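Local coordinates for protein aminofutalosine deaminase (Helicobacter pylori, PDB 7LKK) that hydrolytically deaminates aminofutalosine in the menaquinone pathway, a metal-dependent amidohydrolase that holds an iron ion beside a coformycin-type inhibitor, at residues A279-L284 against R317-S322. Numbering follows the deposited sequence.
With EDO (1,2-ethanediol), chain G.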
loop_
_atom_site.group_PDB
_atom_site.type_symbol
_atom_site.label_atom_id
_atom_site.label_comp_id
_atom_site.label_asym_id
_atom_site.label_seq_id
_atom_site.Cartn_x
_atom_site.Cartn_y
_atom_site.Cartn_z
ATOM N N ALA A 279 -16.184 16.081 5.139
ATOM C CA ALA A 279 -16.385 17.343 5.831
ATOM C C ALA A 279 -15.861 18.483 4.970
ATOM O O ALA A 279 -14.707 18.459 4.528
ATOM C CB ALA A 279 -15.679 17.335 7.187
ATOM N N SER A 280 -16.714 19.472 4.717
ATOM C CA SER A 280 -16.290 20.645 3.973
ATOM C C SER A 280 -15.294 21.460 4.797
ATOM O O SER A 280 -15.056 21.196 5.980
ATOM C CB SER A 280 -17.495 21.507 3.601
ATOM O OG SER A 280 -18.044 22.115 4.757
ATOM N N LEU A 281 -14.706 22.470 4.152
ATOM C CA LEU A 281 -13.789 23.357 4.861
ATOM C C LEU A 281 -14.500 24.086 5.996
ATOM O O LEU A 281 -13.941 24.248 7.086
ATOM C CB LEU A 281 -13.158 24.353 3.887
ATOM C CG LEU A 281 -12.135 25.324 4.484
ATOM C CD1 LEU A 281 -11.004 24.567 5.165
ATOM C CD2 LEU A 281 -11.592 26.260 3.415
ATOM N N GLU A 282 -15.737 24.527 5.760
ATOM C CA GLU A 282 -16.499 25.174 6.823
ATOM C C GLU A 282 -16.726 24.224 7.993
ATOM O O GLU A 282 -16.619 24.626 9.159
ATOM C CB GLU A 282 -17.835 25.685 6.284
ATOM C CG GLU A 282 -18.670 26.419 7.327
ATOM C CD GLU A 282 -20.137 26.508 6.954
ATOM O OE1 GLU A 282 -20.445 26.550 5.745
ATOM O OE2 GLU A 282 -20.982 26.535 7.874
ATOM N N ALA A 283 -17.026 22.956 7.703
ATOM C CA ALA A 283 -17.250 21.988 8.771
ATOM C C ALA A 283 -15.980 21.750 9.579
ATOM O O ALA A 283 -16.023 21.690 10.814
ATOM C CB ALA A 283 -17.769 20.674 8.186
ATOM N N LEU A 284 -14.837 21.614 8.901
ATOM C CA LEU A 284 -13.577 21.438 9.615
ATOM C C LEU A 284 -13.240 22.671 10.446
ATOM O O LEU A 284 -12.745 22.556 11.574
ATOM C CB LEU A 284 -12.453 21.129 8.627
ATOM C CG LEU A 284 -12.477 19.755 7.954
ATOM C CD1 LEU A 284 -11.239 19.569 7.086
ATOM C CD2 LEU A 284 -12.578 18.648 8.991
ATOM N N ARG A 317 -5.194 21.173 6.306
ATOM C CA ARG A 317 -4.254 22.252 6.584
ATOM C C ARG A 317 -4.934 23.613 6.501
ATOM O O ARG A 317 -4.693 24.486 7.342
ATOM C CB ARG A 317 -3.080 22.169 5.608
ATOM C CG ARG A 317 -1.962 23.160 5.862
ATOM C CD ARG A 317 -0.716 22.768 5.077
ATOM N NE ARG A 317 -0.934 22.822 3.634
ATOM C CZ ARG A 317 -0.184 22.185 2.739
ATOM N NH1 ARG A 317 0.835 21.434 3.136
ATOM N NH2 ARG A 317 -0.455 22.296 1.445
ATOM N N GLU A 318 -5.795 23.806 5.496
ATOM C CA GLU A 318 -6.501 25.077 5.350
ATOM C C GLU A 318 -7.394 25.373 6.549
ATOM O O GLU A 318 -7.600 26.543 6.894
ATOM C CB GLU A 318 -7.318 25.068 4.057
ATOM C CG GLU A 318 -6.460 25.037 2.800
ATOM C CD GLU A 318 -7.202 24.510 1.590
ATOM O OE1 GLU A 318 -8.436 24.332 1.675
ATOM O OE2 GLU A 318 -6.549 24.274 0.548
ATOM N N ALA A 319 -7.935 24.339 7.191
ATOM C CA ALA A 319 -8.756 24.521 8.382
ATOM C C ALA A 319 -7.936 24.759 9.642
ATOM O O ALA A 319 -8.520 25.013 10.704
ATOM C CB ALA A 319 -9.662 23.306 8.587
ATOM N N GLY A 320 -6.611 24.687 9.556
ATOM C CA GLY A 320 -5.781 24.880 10.726
ATOM C C GLY A 320 -5.701 23.680 11.638
ATOM O O GLY A 320 -5.524 23.842 12.849
ATOM N N LEU A 321 -5.828 22.475 11.093
ATOM C CA LEU A 321 -5.803 21.250 11.875
ATOM C C LEU A 321 -4.672 20.347 11.399
ATOM O O LEU A 321 -4.013 20.608 10.390
ATOM C CB LEU A 321 -7.151 20.521 11.793
ATOM C CG LEU A 321 -8.293 21.217 12.535
ATOM C CD1 LEU A 321 -9.641 20.612 12.162
ATOM C CD2 LEU A 321 -8.062 21.148 14.033
ATOM N N SER A 322 -4.446 19.281 12.159
ATOM C CA SER A 322 -3.454 18.263 11.853
ATOM C C SER A 322 -4.094 16.892 12.030
ATOM O O SER A 322 -5.189 16.763 12.583
ATOM C CB SER A 322 -2.218 18.402 12.752
ATOM O OG SER A 322 -2.592 18.448 14.118
HETATM C C1 EDO G . 0.104 19.314 16.779
HETATM O O1 EDO G . -0.624 19.694 15.605
HETATM C C2 EDO G . -0.183 20.307 17.900
HETATM O O2 EDO G . 0.203 21.621 17.483
#
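With CG anti to the backbone N (chi1 -178°), Leu281 swings its branch across to 317-322, whereas Leu284 sets CG anti to its carbonyl carbon (chi1 -71°) and meets the other segment through CB. Leu284 CB lies 3.5 Å from Ala319 CB, a tight meeting of two buried residues where the backbones come closest. Leu281 CD1 sits against the turn at Glu318-Ala319, 3.7 Å from Ala319 N and 3.9 Å from Ala319 CB, so the methyl packs over backbone and side chain. It also reaches Glu318 CB; the two side chains cross at about a right angle, and the exposed Glu318 places OE1 4.1 Å from Leu281 CD2. Leu321 CD1 rests 3.7 Å from Leu284 O. No hydrogen bond links the segments. This is packing between two outer helices of the amidohydrolase TIM barrel, the start of 281-291 against the last turn of 313-318, and both Leu284 and Leu321 touch Leu296 of strand 294-298. Ser280 is the N-cap, its OG accepting from Ala283 N at 3.2 Å (N-H...O 159°). Gly320, at positive phi and with two bonds back into the last turn, including Gly320 N to Arg317 O at 2.9 Å, forms a Schellman motif, and its O accepts from Lys288 NZ of helix 281-291. Ser322 OG and O1 of 1,2-ethanediol, a molecule probably from the crystallisation solution, are hydrogen-bonded at 2.8 Å.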